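Side-chain contacts in 6-phosphogluconate dehydrogenase, NAD-binding (Mycolicibacterium smegmatis MC2 155, PDB 6SMT), which acts as an S-enantioselective imine reductase and binds NADPH, the probable hydride donor for turning imines into amines: residues Y121-I126 with G170-F175; T9-T14 with R153-T158; T37-T42 with A61-A66. All coordinates share one frame; numbering follows the deposited sequence.

How the contacts relate
A Rossmann-type sheet can be followed through three of its seams, since every contact reaches it. Contacts 2 and 3 are close partners, with centres about 16 Å apart, on its neighbouring strands 12-16 and 35-39. They touch directly: Thr-14 OG1 hydrogen-bonds to Ala-63 O at 2.7 Å, and the strands pair through Val-13 O and Thr-37 N. Contact 1 lies deeper, its centre about 19 Å from that of contact 2 and 22 Å from that of contact 3. NADPH bridges the gap between contacts 1 and 3: Ile-126 in contact 1 meets the nicotinamide, whereas residues 40-42 in contact 3 hold the adenosine end. Contact 2 includes no residue touching the cofactor.

Contact 1 of 3, residues Y121-I126 with G170-F175; sequences YLDGAI and GRAAAF. With NDP (NADPH dihydro-nicotinamide-adenine-dinucleotide phosphate), chain L.
The carboxylate of Asp-123 is held at both oxygens, and one of them reaches across to Ala-173 through water. OD2 of Asp-123 accepts a hydrogen bond from water 1 at 2.7 Å, and that water in turn accepts one from Ala-173 N at 2.8 Å, so a backbone amide near the start of the helix is linked through water to a strand side chain. Tyr-121 OH donates to Asp-123 OD1 at 2.6 Å, meeting the anti lone pair; with CG anti to the backbone N (chi1 -162°), the carboxylate is clamped between phenol and water. This is where the two domains join: strand 120-126 belongs to the Rossmann-type sheet, and helix 171-199 is the long helix that leads into the C-terminal domain in imine reductases. Their short axes run 15° from parallel, 7.2 Å apart, a closeness that alanines permit. Ala-172 CB lies 4.0 Å from Asp-123 O, and Ala-125 CB rests 4.1 Å from Ala-172 O. On the far side of the helix, Arg-171 forms a salt bridge with Glu-206 of the second subunit. At the strand's end, Ile-126 O comes within 3.2 Å of C5N of the NADPH nicotinamide.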
loop_
_atom_site.group_PDB
_atom_site.type_symbol
_atom_site.label_atom_id
_atom_site.label_comp_id
_atom_site.label_asym_id
_atom_site.label_seq_id
_atom_site.Cartn_x
_atom_site.Cartn_y
_atom_site.Cartn_z
ATOM N N TYR B 121 -33.387 -6.780 3.146
ATOM C CA TYR B 121 -32.097 -6.085 3.358
ATOM C C TYR B 121 -31.039 -6.668 2.476
ATOM O O TYR B 121 -30.887 -7.893 2.404
ATOM C CB TYR B 121 -31.664 -6.217 4.826
ATOM C CG TYR B 121 -30.416 -5.445 5.171
ATOM C CD1 TYR B 121 -30.434 -4.082 5.300
ATOM C CD2 TYR B 121 -29.240 -6.085 5.386
ATOM C CE1 TYR B 121 -29.310 -3.386 5.648
ATOM C CE2 TYR B 121 -28.098 -5.411 5.772
ATOM C CZ TYR B 121 -28.104 -4.034 5.834
ATOM O OH TYR B 121 -26.986 -3.314 6.200
ATOM N N LEU B 122 -30.236 -5.798 1.877
ATOM C CA LEU B 122 -28.914 -6.179 1.344
ATOM C C LEU B 122 -27.893 -5.399 2.139
ATOM O O LEU B 122 -28.133 -4.219 2.451
ATOM C CB LEU B 122 -28.703 -5.899 -0.138
ATOM C CG LEU B 122 -29.627 -6.639 -1.043
ATOM C CD1 LEU B 122 -29.480 -6.087 -2.473
ATOM C CD2 LEU B 122 -29.321 -8.117 -1.026
ATOM N N ASP B 123 -26.713 -5.934 2.392
ATOM C CA ASP B 123 -25.587 -5.155 2.921
ATOM C C ASP B 123 -24.635 -4.868 1.783
ATOM O O ASP B 123 -24.424 -5.730 0.906
ATOM C CB ASP B 123 -24.829 -5.924 4.013
ATOM C CG ASP B 123 -23.981 -4.927 4.825
ATOM O OD1 ASP B 123 -24.590 -3.959 5.382
ATOM O OD2 ASP B 123 -22.689 -5.024 4.795
ATOM N N GLY B 124 -24.084 -3.670 1.730
ATOM C CA GLY B 124 -23.131 -3.317 0.686
ATOM C C GLY B 124 -21.947 -2.550 1.232
ATOM O O GLY B 124 -21.990 -2.053 2.343
ATOM N N ALA B 125 -20.850 -2.622 0.513
ATOM C CA ALA B 125 -19.602 -1.962 0.870
ATOM C C ALA B 125 -19.063 -1.288 -0.386
ATOM O O ALA B 125 -18.774 -1.955 -1.402
ATOM C CB ALA B 125 -18.620 -2.931 1.409
ATOM N N ILE B 126 -18.927 0.015 -0.310
ATOM C CA ILE B 126 -18.363 0.848 -1.388
ATOM C C ILE B 126 -16.851 0.898 -1.246
ATOM O O ILE B 126 -16.334 1.255 -0.179
ATOM C CB ILE B 126 -18.943 2.276 -1.353
ATOM C CG1 ILE B 126 -20.482 2.266 -1.412
ATOM C CG2 ILE B 126 -18.325 3.119 -2.494
ATOM C CD1 ILE B 126 -21.053 3.567 -0.958
ATOM N N GLY B 170 -23.433 -10.856 6.206
ATOM C CA GLY B 170 -22.180 -10.316 6.683
ATOM C C GLY B 170 -21.061 -10.354 5.692
ATOM O O GLY B 170 -19.979 -9.913 6.049
ATOM N N ARG B 171 -21.231 -10.979 4.541
ATOM C CA ARG B 171 -20.029 -11.314 3.748
ATOM C C ARG B 171 -19.461 -10.100 3.029
ATOM O O ARG B 171 -18.220 -10.098 2.852
ATOM C CB ARG B 171 -20.328 -12.490 2.836
ATOM C CG ARG B 171 -19.084 -13.198 2.307
ATOM C CD ARG B 171 -19.368 -14.544 1.636
ATOM N NE ARG B 171 -18.146 -15.291 1.587
ATOM C CZ ARG B 171 -17.401 -15.458 0.512
ATOM N NH1 ARG B 171 -17.744 -14.975 -0.666
ATOM N NH2 ARG B 171 -16.251 -16.112 0.635
ATOM N N ALA B 172 -20.248 -9.113 2.599
ATOM C CA ALA B 172 -19.626 -7.917 2.002
ATOM C C ALA B 172 -18.783 -7.198 3.023
ATOM O O ALA B 172 -17.698 -6.710 2.711
ATOM C CB ALA B 172 -20.709 -7.070 1.391
ATOM N N ALA B 173 -19.274 -7.151 4.261
ATOM C CA ALA B 173 -18.486 -6.546 5.338
ATOM C C ALA B 173 -17.207 -7.306 5.578
ATOM O O ALA B 173 -16.236 -6.676 5.976
ATOM C CB ALA B 173 -19.339 -6.415 6.598
ATOM N N ALA B 174 -17.214 -8.630 5.443
ATOM C CA ALA B 174 -15.992 -9.383 5.619
ATOM C C ALA B 174 -14.982 -9.004 4.561
ATOM O O ALA B 174 -13.762 -8.834 4.889
ATOM C CB ALA B 174 -16.259 -10.852 5.585
ATOM N N PHE B 175 -15.385 -8.893 3.288
ATOM C CA PHE B 175 -14.447 -8.356 2.315
ATOM C C PHE B 175 -14.011 -6.950 2.704
ATOM O O PHE B 175 -12.821 -6.591 2.550
ATOM C CB PHE B 175 -15.114 -8.296 0.923
ATOM C CG PHE B 175 -15.175 -9.608 0.179
ATOM C CD1 PHE B 175 -16.120 -10.593 0.445
ATOM C CD2 PHE B 175 -14.285 -9.866 -0.836
ATOM C CE1 PHE B 175 -16.122 -11.808 -0.236
ATOM C CE2 PHE B 175 -14.279 -11.102 -1.485
ATOM C CZ PHE B 175 -15.233 -12.010 -1.253
HETATM P PA NDP L . -19.098 9.772 7.306
HETATM O O1A NDP L . -18.589 8.367 7.445
HETATM O O2A NDP L . -18.302 10.919 7.846
HETATM O O5B NDP L . -20.581 9.821 7.864
HETATM C C5B NDP L . -21.247 11.096 7.829
HETATM C C4B NDP L . -22.728 10.854 7.689
HETATM O O4B NDP L . -23.234 10.071 8.808
HETATM C C3B NDP L . -23.529 12.171 7.719
HETATM O O3B NDP L . -24.695 12.070 6.923
HETATM C C2B NDP L . -23.884 12.262 9.187
HETATM O O2B NDP L . -25.009 13.056 9.552
HETATM C C1B NDP L . -24.275 10.815 9.415
HETATM N N9A NDP L . -24.362 10.425 10.818
HETATM C C8A NDP L . -23.342 10.292 11.732
HETATM N N7A NDP L . -23.767 9.902 12.911
HETATM C C5A NDP L . -25.141 9.783 12.783
HETATM C C6A NDP L . -26.186 9.454 13.684
HETATM N N6A NDP L . -25.990 9.058 14.938
HETATM N N1A NDP L . -27.446 9.468 13.198
HETATM C C2A NDP L . -27.668 9.809 11.926
HETATM N N3A NDP L . -26.770 10.162 10.999
HETATM C C4A NDP L . -25.528 10.148 11.497
HETATM O O3 NDP L . -19.400 10.176 5.783
HETATM P PN NDP L . -19.069 9.697 4.337
HETATM O O1N NDP L . -20.090 10.260 3.452
HETATM O O2N NDP L . -17.645 10.004 4.039
HETATM O O5D NDP L . -19.150 8.092 4.382
HETATM C C5D NDP L . -20.394 7.432 4.591
HETATM C C4D NDP L . -20.093 5.954 4.630
HETATM O O4D NDP L . -19.577 5.576 3.328
HETATM C C3D NDP L . -19.064 5.494 5.671
HETATM O O3D NDP L . -19.437 4.282 6.316
HETATM C C2D NDP L . -17.817 5.280 4.832
HETATM O O2D NDP L . -16.884 4.335 5.346
HETATM C C1D NDP L . -18.358 4.849 3.494
HETATM N N1N NDP L . -17.479 5.180 2.355
HETATM C C2N NDP L . -17.047 6.465 2.163
HETATM C C3N NDP L . -16.173 6.781 1.179
HETATM C C7N NDP L . -15.684 8.157 0.960
HETATM O O7N NDP L . -14.840 8.298 0.045
HETATM N N7N NDP L . -16.132 9.186 1.660
HETATM C C4N NDP L . -15.642 5.747 0.314
HETATM C C5N NDP L . -16.177 4.416 0.517
HETATM C C6N NDP L . -17.065 4.167 1.454
HETATM P P2B NDP L . -24.761 14.657 9.693
HETATM O O1X NDP L . -26.053 15.139 10.420
HETATM O O2X NDP L . -23.535 14.830 10.586
HETATM O O3X NDP L . -24.547 15.269 8.367
HETATM O O HOH W 1 -22.045 -7.607 4.473
#

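Contact 2 of 3, residues T9-T14 with R153-T158; sequences TTPTVT and RGVLDT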
loop_
_atom_site.group_PDB
_atom_site.type_symbol
_atom_site.label_atom_id
_atom_site.label_comp_id
_atom_site.label_asym_id
_atom_site.label_seq_id
_atom_site.Cartn_x
_atom_site.Cartn_y
_atom_site.Cartn_z
ATOM N N THR B 9 -43.124 2.858 -13.739
ATOM C CA THR B 9 -41.862 2.551 -14.459
ATOM C C THR B 9 -40.685 3.153 -13.651
ATOM O O THR B 9 -39.750 2.384 -13.286
ATOM C CB THR B 9 -41.943 3.024 -15.926
ATOM N N THR B 10 -40.705 4.458 -13.360
ATOM C CA THR B 10 -39.448 5.216 -13.073
ATOM C C THR B 10 -39.012 4.809 -11.677
ATOM O O THR B 10 -39.763 4.991 -10.713
ATOM C CB THR B 10 -39.578 6.735 -13.008
ATOM O OG1 THR B 10 -40.167 7.083 -14.253
ATOM C CG2 THR B 10 -38.251 7.441 -12.861
ATOM N N PRO B 11 -37.797 4.297 -11.544
ATOM C CA PRO B 11 -37.392 3.850 -10.211
ATOM C C PRO B 11 -37.385 4.943 -9.148
ATOM O O PRO B 11 -36.947 6.065 -9.387
ATOM C CB PRO B 11 -35.954 3.393 -10.422
ATOM C CG PRO B 11 -35.843 3.036 -11.903
ATOM C CD PRO B 11 -36.782 3.997 -12.570
ATOM N N THR B 12 -37.730 4.531 -7.927
ATOM C CA THR B 12 -37.712 5.422 -6.760
ATOM C C THR B 12 -36.639 4.926 -5.829
ATOM O O THR B 12 -36.575 3.715 -5.558
ATOM C CB THR B 12 -39.042 5.503 -6.055
ATOM O OG1 THR B 12 -39.561 4.204 -5.726
ATOM C CG2 THR B 12 -40.006 6.236 -6.964
ATOM N N VAL B 13 -35.747 5.846 -5.454
ATOM C CA VAL B 13 -34.627 5.579 -4.508
ATOM C C VAL B 13 -34.601 6.658 -3.446
ATOM O O VAL B 13 -34.726 7.841 -3.736
ATOM C CB VAL B 13 -33.283 5.460 -5.232
ATOM C CG1 VAL B 13 -32.242 4.924 -4.263
ATOM C CG2 VAL B 13 -33.383 4.579 -6.481
ATOM N N THR B 14 -34.385 6.254 -2.211
ATOM C CA THR B 14 -34.129 7.164 -1.104
ATOM C C THR B 14 -32.677 7.010 -0.667
ATOM O O THR B 14 -32.180 5.875 -0.591
ATOM C CB THR B 14 -35.018 6.924 0.101
ATOM O OG1 THR B 14 -36.339 7.307 -0.324
ATOM C CG2 THR B 14 -34.661 7.740 1.312
ATOM N N ARG B 153 -30.505 -4.553 -9.162
ATOM C CA ARG B 153 -29.194 -4.418 -9.859
ATOM C C ARG B 153 -29.337 -3.357 -10.928
ATOM O O ARG B 153 -28.355 -2.660 -11.124
ATOM C CB ARG B 153 -28.845 -5.783 -10.505
ATOM C CG ARG B 153 -27.488 -5.814 -11.182
ATOM C CD ARG B 153 -27.257 -7.065 -12.003
ATOM N NE ARG B 153 -25.869 -7.488 -11.833
ATOM C CZ ARG B 153 -24.808 -6.759 -12.177
ATOM N NH1 ARG B 153 -24.954 -5.604 -12.785
ATOM N NH2 ARG B 153 -23.580 -7.199 -11.934
ATOM N N GLY B 154 -30.486 -3.190 -11.566
ATOM C CA GLY B 154 -30.654 -2.214 -12.662
ATOM C C GLY B 154 -30.548 -0.778 -12.164
ATOM O O GLY B 154 -29.895 0.046 -12.812
ATOM N N VAL B 155 -31.110 -0.454 -11.025
ATOM C CA VAL B 155 -30.890 0.853 -10.352
ATOM C C VAL B 155 -29.441 0.915 -9.893
ATOM O O VAL B 155 -28.740 1.917 -10.088
ATOM C CB VAL B 155 -31.900 1.050 -9.232
ATOM C CG1 VAL B 155 -31.493 2.132 -8.263
ATOM C CG2 VAL B 155 -33.247 1.300 -9.877
ATOM N N LEU B 156 -28.966 -0.121 -9.213
ATOM C CA LEU B 156 -27.646 -0.031 -8.543
ATOM C C LEU B 156 -26.558 0.126 -9.618
ATOM O O LEU B 156 -25.490 0.645 -9.306
ATOM C CB LEU B 156 -27.454 -1.295 -7.700
ATOM C CG LEU B 156 -28.331 -1.410 -6.436
ATOM C CD1 LEU B 156 -28.271 -2.768 -5.836
ATOM C CD2 LEU B 156 -28.044 -0.350 -5.411
ATOM N N ASP B 157 -26.712 -0.484 -10.789
ATOM C CA ASP B 157 -25.640 -0.454 -11.817
ATOM C C ASP B 157 -25.287 0.964 -12.239
ATOM O O ASP B 157 -24.171 1.130 -12.712
ATOM C CB ASP B 157 -26.122 -1.138 -13.096
ATOM C CG ASP B 157 -25.924 -2.636 -13.159
ATOM O OD1 ASP B 157 -24.979 -3.135 -12.489
ATOM O OD2 ASP B 157 -26.738 -3.306 -13.852
ATOM N N THR B 158 -26.148 1.961 -11.955
ATOM C CA THR B 158 -25.817 3.349 -12.271
ATOM C C THR B 158 -24.724 3.855 -11.309
ATOM O O THR B 158 -24.100 4.854 -11.629
ATOM C CB THR B 158 -27.051 4.266 -12.205
ATOM O OG1 THR B 158 -27.540 4.406 -10.887
ATOM C CG2 THR B 158 -28.229 3.734 -12.974
#
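Pro-11 and Val-155 mark the closest backbone approach, with their CA atoms 7.2 Å apart where the chain entering strand 12-16 passes the C-terminal part of helix 146-156. No hydrogen bond links the two segments; a single valine carries the seam, sending one methyl to each of two partners. In Val-155, CG1 stands anti to the backbone N (chi1 163°) and CG2 anti to the carbonyl carbon, which spreads the methyls along the incoming strand. CG2 takes the proline: Pro-11 CB lies 3.5 Å from Val-155 CG2, a snug fit for two carbons, and Pro-11 CG follows at 3.7 Å from the same methyl. The two side chains run past one another, pointing opposite ways, the methyl lying alongside the ring's CB-CG bond. Val-13, by contrast, meets the helix tip to tip, its CG2 3.6 Å from Val-155 CG1 in the conformer described; Val-13 has a second one, so this contact is less certain. Behind the valine, the backbone carbonyl is tied down. Val-155 O accepts from Thr-158 N at 3.2 Å and from Thr-158 OG1 at 2.9 Å, the hydroxyl approaching almost head-on at a C=O...donor angle of 169°. Thr-158 also packs on Leu-29 of helix 20-31, which Val-13 touches as well. Helix 146-156 connects the parallel neighbours 139-143 and 161-164, yet its C-terminal part reaches strand 12-16, with three strands lying between it and 139-143. A helix lying in this way across one face of a largely parallel, mixed sheet is the layered architecture of a Rossmann-type dinucleotide-binding domain.

Contact 3 of 3, residues T37-T42 with A61-A66; sequences TVWNRT and AAAIAA. With NDP (NADPH dihydro-nicotinamide-adenine-dinucleotide phosphate), chain L.
The second strand of the Rossmann-type unit, 35-39, backs onto helix 60-65 through small residues before its chain runs on into the cofactor's phosphate site. Trp-39 CB meets Ala-63 CB at 3.7 Å, while Thr-37 presents OG1 to Ala-66 CB at 3.8 Å and its methyl CG2 to the same carbon and the helix backbone at Ala-63. Methyl side chains let the helix sit close, and no hydrogen bond crosses. Arg-41 N lies 3.4 Å above one face of the Trp-39 indole, toward the rim. Beyond it, three residues surround the 2'-phosphate of NADPH. Asn-40 works at both ends of its amide: OD1 accepts from ribose O3B at 2.7 Å, while ND2 donates to O3X (166°) and also to Thr-42 O (171°), bonds that fix the amide's rotation. Arg-41, bent at chi3 (61°), lays its guanidinium face over the adenine, C5A lying 3.3 Å from its plane. Its edge faces the phosphate, NE donating to O1X and NH2 to O2X at 2.9 Å. Thr-42 OG1 donates to O1X as well, at 2.6 Å. An arginine and polar side chains just after the second strand are the familiar signature of NADP(H)-binding Rossmann domains.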
loop_
_atom_site.group_PDB
_atom_site.type_symbol
_atom_site.label_atom_id
_atom_site.label_comp_id
_atom_site.label_asym_id
_atom_site.label_seq_id
_atom_site.Cartn_x
_atom_site.Cartn_y
_atom_site.Cartn_z
ATOM N N THR B 37 -35.247 10.648 -3.386
ATOM C CA THR B 37 -35.600 11.360 -2.153
ATOM C C THR B 37 -34.398 11.307 -1.244
ATOM O O THR B 37 -33.832 10.221 -1.055
ATOM C CB THR B 37 -36.848 10.745 -1.516
ATOM O OG1 THR B 37 -37.951 10.847 -2.431
ATOM C CG2 THR B 37 -37.228 11.335 -0.179
ATOM N N VAL B 38 -34.128 12.390 -0.541
ATOM C CA VAL B 38 -32.962 12.448 0.366
ATOM C C VAL B 38 -33.385 12.823 1.752
ATOM O O VAL B 38 -34.381 13.540 1.954
ATOM C CB VAL B 38 -31.847 13.328 -0.165
ATOM C CG1 VAL B 38 -31.403 12.887 -1.501
ATOM C CG2 VAL B 38 -32.243 14.806 -0.264
ATOM N N TRP B 39 -32.628 12.385 2.745
ATOM C CA TRP B 39 -32.792 12.706 4.179
ATOM C C TRP B 39 -31.435 12.758 4.821
ATOM O O TRP B 39 -30.548 11.934 4.454
ATOM C CB TRP B 39 -33.721 11.745 4.894
ATOM C CG TRP B 39 -33.823 12.034 6.366
ATOM C CD1 TRP B 39 -34.747 12.856 6.999
ATOM C CD2 TRP B 39 -32.961 11.586 7.402
ATOM N NE1 TRP B 39 -34.450 12.953 8.343
ATOM C CE2 TRP B 39 -33.370 12.144 8.643
ATOM C CE3 TRP B 39 -31.852 10.727 7.411
ATOM C CZ2 TRP B 39 -32.721 11.872 9.851
ATOM C CZ3 TRP B 39 -31.182 10.530 8.586
ATOM C CH2 TRP B 39 -31.629 11.045 9.805
ATOM N N ASN B 40 -31.206 13.704 5.724
ATOM C CA ASN B 40 -30.002 13.745 6.572
ATOM C C ASN B 40 -30.407 14.223 7.947
ATOM O O ASN B 40 -31.304 15.122 8.016
ATOM C CB ASN B 40 -28.963 14.573 5.894
ATOM C CG ASN B 40 -27.626 14.486 6.559
ATOM O OD1 ASN B 40 -27.058 13.366 6.564
ATOM N ND2 ASN B 40 -27.048 15.581 6.987
ATOM N N ARG B 41 -29.696 13.754 8.930
ATOM C CA ARG B 41 -29.878 14.243 10.319
ATOM C C ARG B 41 -29.787 15.770 10.293
ATOM O O ARG B 41 -30.655 16.460 10.949
ATOM C CB ARG B 41 -28.816 13.606 11.215
ATOM C CG ARG B 41 -28.774 14.240 12.609
ATOM C CD ARG B 41 -27.721 13.584 13.431
ATOM N NE ARG B 41 -26.406 13.690 12.929
ATOM C CZ ARG B 41 -25.355 13.218 13.553
ATOM N NH1 ARG B 41 -25.480 12.587 14.698
ATOM N NH2 ARG B 41 -24.177 13.376 13.020
ATOM N N THR B 42 -28.775 16.328 9.675
ATOM C CA THR B 42 -28.579 17.784 9.424
ATOM C C THR B 42 -29.238 18.181 8.118
ATOM O O THR B 42 -28.702 17.975 7.042
ATOM C CB THR B 42 -27.103 18.154 9.452
ATOM O OG1 THR B 42 -26.577 17.668 10.668
ATOM C CG2 THR B 42 -26.883 19.658 9.332
ATOM N N ALA B 61 -38.733 7.934 8.444
ATOM C CA ALA B 61 -39.929 7.199 8.016
ATOM C C ALA B 61 -40.487 7.756 6.713
ATOM O O ALA B 61 -40.821 7.011 5.823
ATOM C CB ALA B 61 -40.975 7.307 9.121
ATOM N N ALA B 62 -40.636 9.069 6.609
ATOM C CA ALA B 62 -41.172 9.665 5.377
ATOM C C ALA B 62 -40.220 9.452 4.191
ATOM O O ALA B 62 -40.700 9.139 3.095
ATOM C CB ALA B 62 -41.440 11.137 5.564
ATOM N N ALA B 63 -38.934 9.492 4.472
ATOM C CA ALA B 63 -37.928 9.249 3.400
ATOM C C ALA B 63 -38.067 7.821 2.871
ATOM O O ALA B 63 -38.103 7.644 1.660
ATOM C CB ALA B 63 -36.574 9.560 3.954
ATOM N N ILE B 64 -38.059 6.841 3.751
ATOM C CA ILE B 64 -38.121 5.422 3.347
ATOM C C ILE B 64 -39.476 5.130 2.683
ATOM O O ILE B 64 -39.559 4.496 1.640
ATOM C CB ILE B 64 -37.775 4.519 4.537
ATOM C CG1 ILE B 64 -36.287 4.686 4.828
ATOM C CG2 ILE B 64 -38.157 3.093 4.227
ATOM C CD1 ILE B 64 -35.856 4.014 6.050
ATOM N N ALA B 65 -40.556 5.717 3.234
ATOM C CA ALA B 65 -41.881 5.448 2.631
ATOM C C ALA B 65 -42.030 6.013 1.244
ATOM O O ALA B 65 -42.943 5.551 0.508
ATOM C CB ALA B 65 -42.959 6.022 3.549
ATOM N N ALA B 66 -41.176 6.944 0.806
ATOM C CA ALA B 66 -41.266 7.578 -0.512
ATOM C C ALA B 66 -40.827 6.649 -1.642
ATOM O O ALA B 66 -41.138 6.920 -2.810
ATOM C CB ALA B 66 -40.482 8.821 -0.515
HETATM P PA NDP L . -19.098 9.772 7.306
HETATM O O1A NDP L . -18.589 8.367 7.445
HETATM O O2A NDP L . -18.302 10.919 7.846
HETATM O O5B NDP L . -20.581 9.821 7.864
HETATM C C5B NDP L . -21.247 11.096 7.829
HETATM C C4B NDP L . -22.728 10.854 7.689
HETATM O O4B NDP L . -23.234 10.071 8.808
HETATM C C3B NDP L . -23.529 12.171 7.719
HETATM O O3B NDP L . -24.695 12.070 6.923
HETATM C C2B NDP L . -23.884 12.262 9.187
HETATM O O2B NDP L . -25.009 13.056 9.552
HETATM C C1B NDP L . -24.275 10.815 9.415
HETATM N N9A NDP L . -24.362 10.425 10.818
HETATM C C8A NDP L . -23.342 10.292 11.732
HETATM N N7A NDP L . -23.767 9.902 12.911
HETATM C C5A NDP L . -25.141 9.783 12.783
HETATM C C6A NDP L . -26.186 9.454 13.684
HETATM N N6A NDP L . -25.990 9.058 14.938
HETATM N N1A NDP L . -27.446 9.468 13.198
HETATM C C2A NDP L . -27.668 9.809 11.926
HETATM N N3A NDP L . -26.770 10.162 10.999
HETATM C C4A NDP L . -25.528 10.148 11.497
HETATM O O3 NDP L . -19.400 10.176 5.783
HETATM P PN NDP L . -19.069 9.697 4.337
HETATM O O1N NDP L . -20.090 10.260 3.452
HETATM O O2N NDP L . -17.645 10.004 4.039
HETATM O O5D NDP L . -19.150 8.092 4.382
HETATM C C5D NDP L . -20.394 7.432 4.591
HETATM C C4D NDP L . -20.093 5.954 4.630
HETATM O O4D NDP L . -19.577 5.576 3.328
HETATM C C3D NDP L . -19.064 5.494 5.671
HETATM O O3D NDP L . -19.437 4.282 6.316
HETATM C C2D NDP L . -17.817 5.280 4.832
HETATM O O2D NDP L . -16.884 4.335 5.346
HETATM C C1D NDP L . -18.358 4.849 3.494
HETATM N N1N NDP L . -17.479 5.180 2.355
HETATM C C2N NDP L . -17.047 6.465 2.163
HETATM C C3N NDP L . -16.173 6.781 1.179
HETATM C C7N NDP L . -15.684 8.157 0.960
HETATM O O7N NDP L . -14.840 8.298 0.045
HETATM N N7N NDP L . -16.132 9.186 1.660
HETATM C C4N NDP L . -15.642 5.747 0.314
HETATM C C5N NDP L . -16.177 4.416 0.517
HETATM C C6N NDP L . -17.065 4.167 1.454
HETATM P P2B NDP L . -24.761 14.657 9.693
HETATM O O1X NDP L . -26.053 15.139 10.420
HETATM O O2X NDP L . -23.535 14.830 10.586
HETATM O O3X NDP L . -24.547 15.269 8.367
#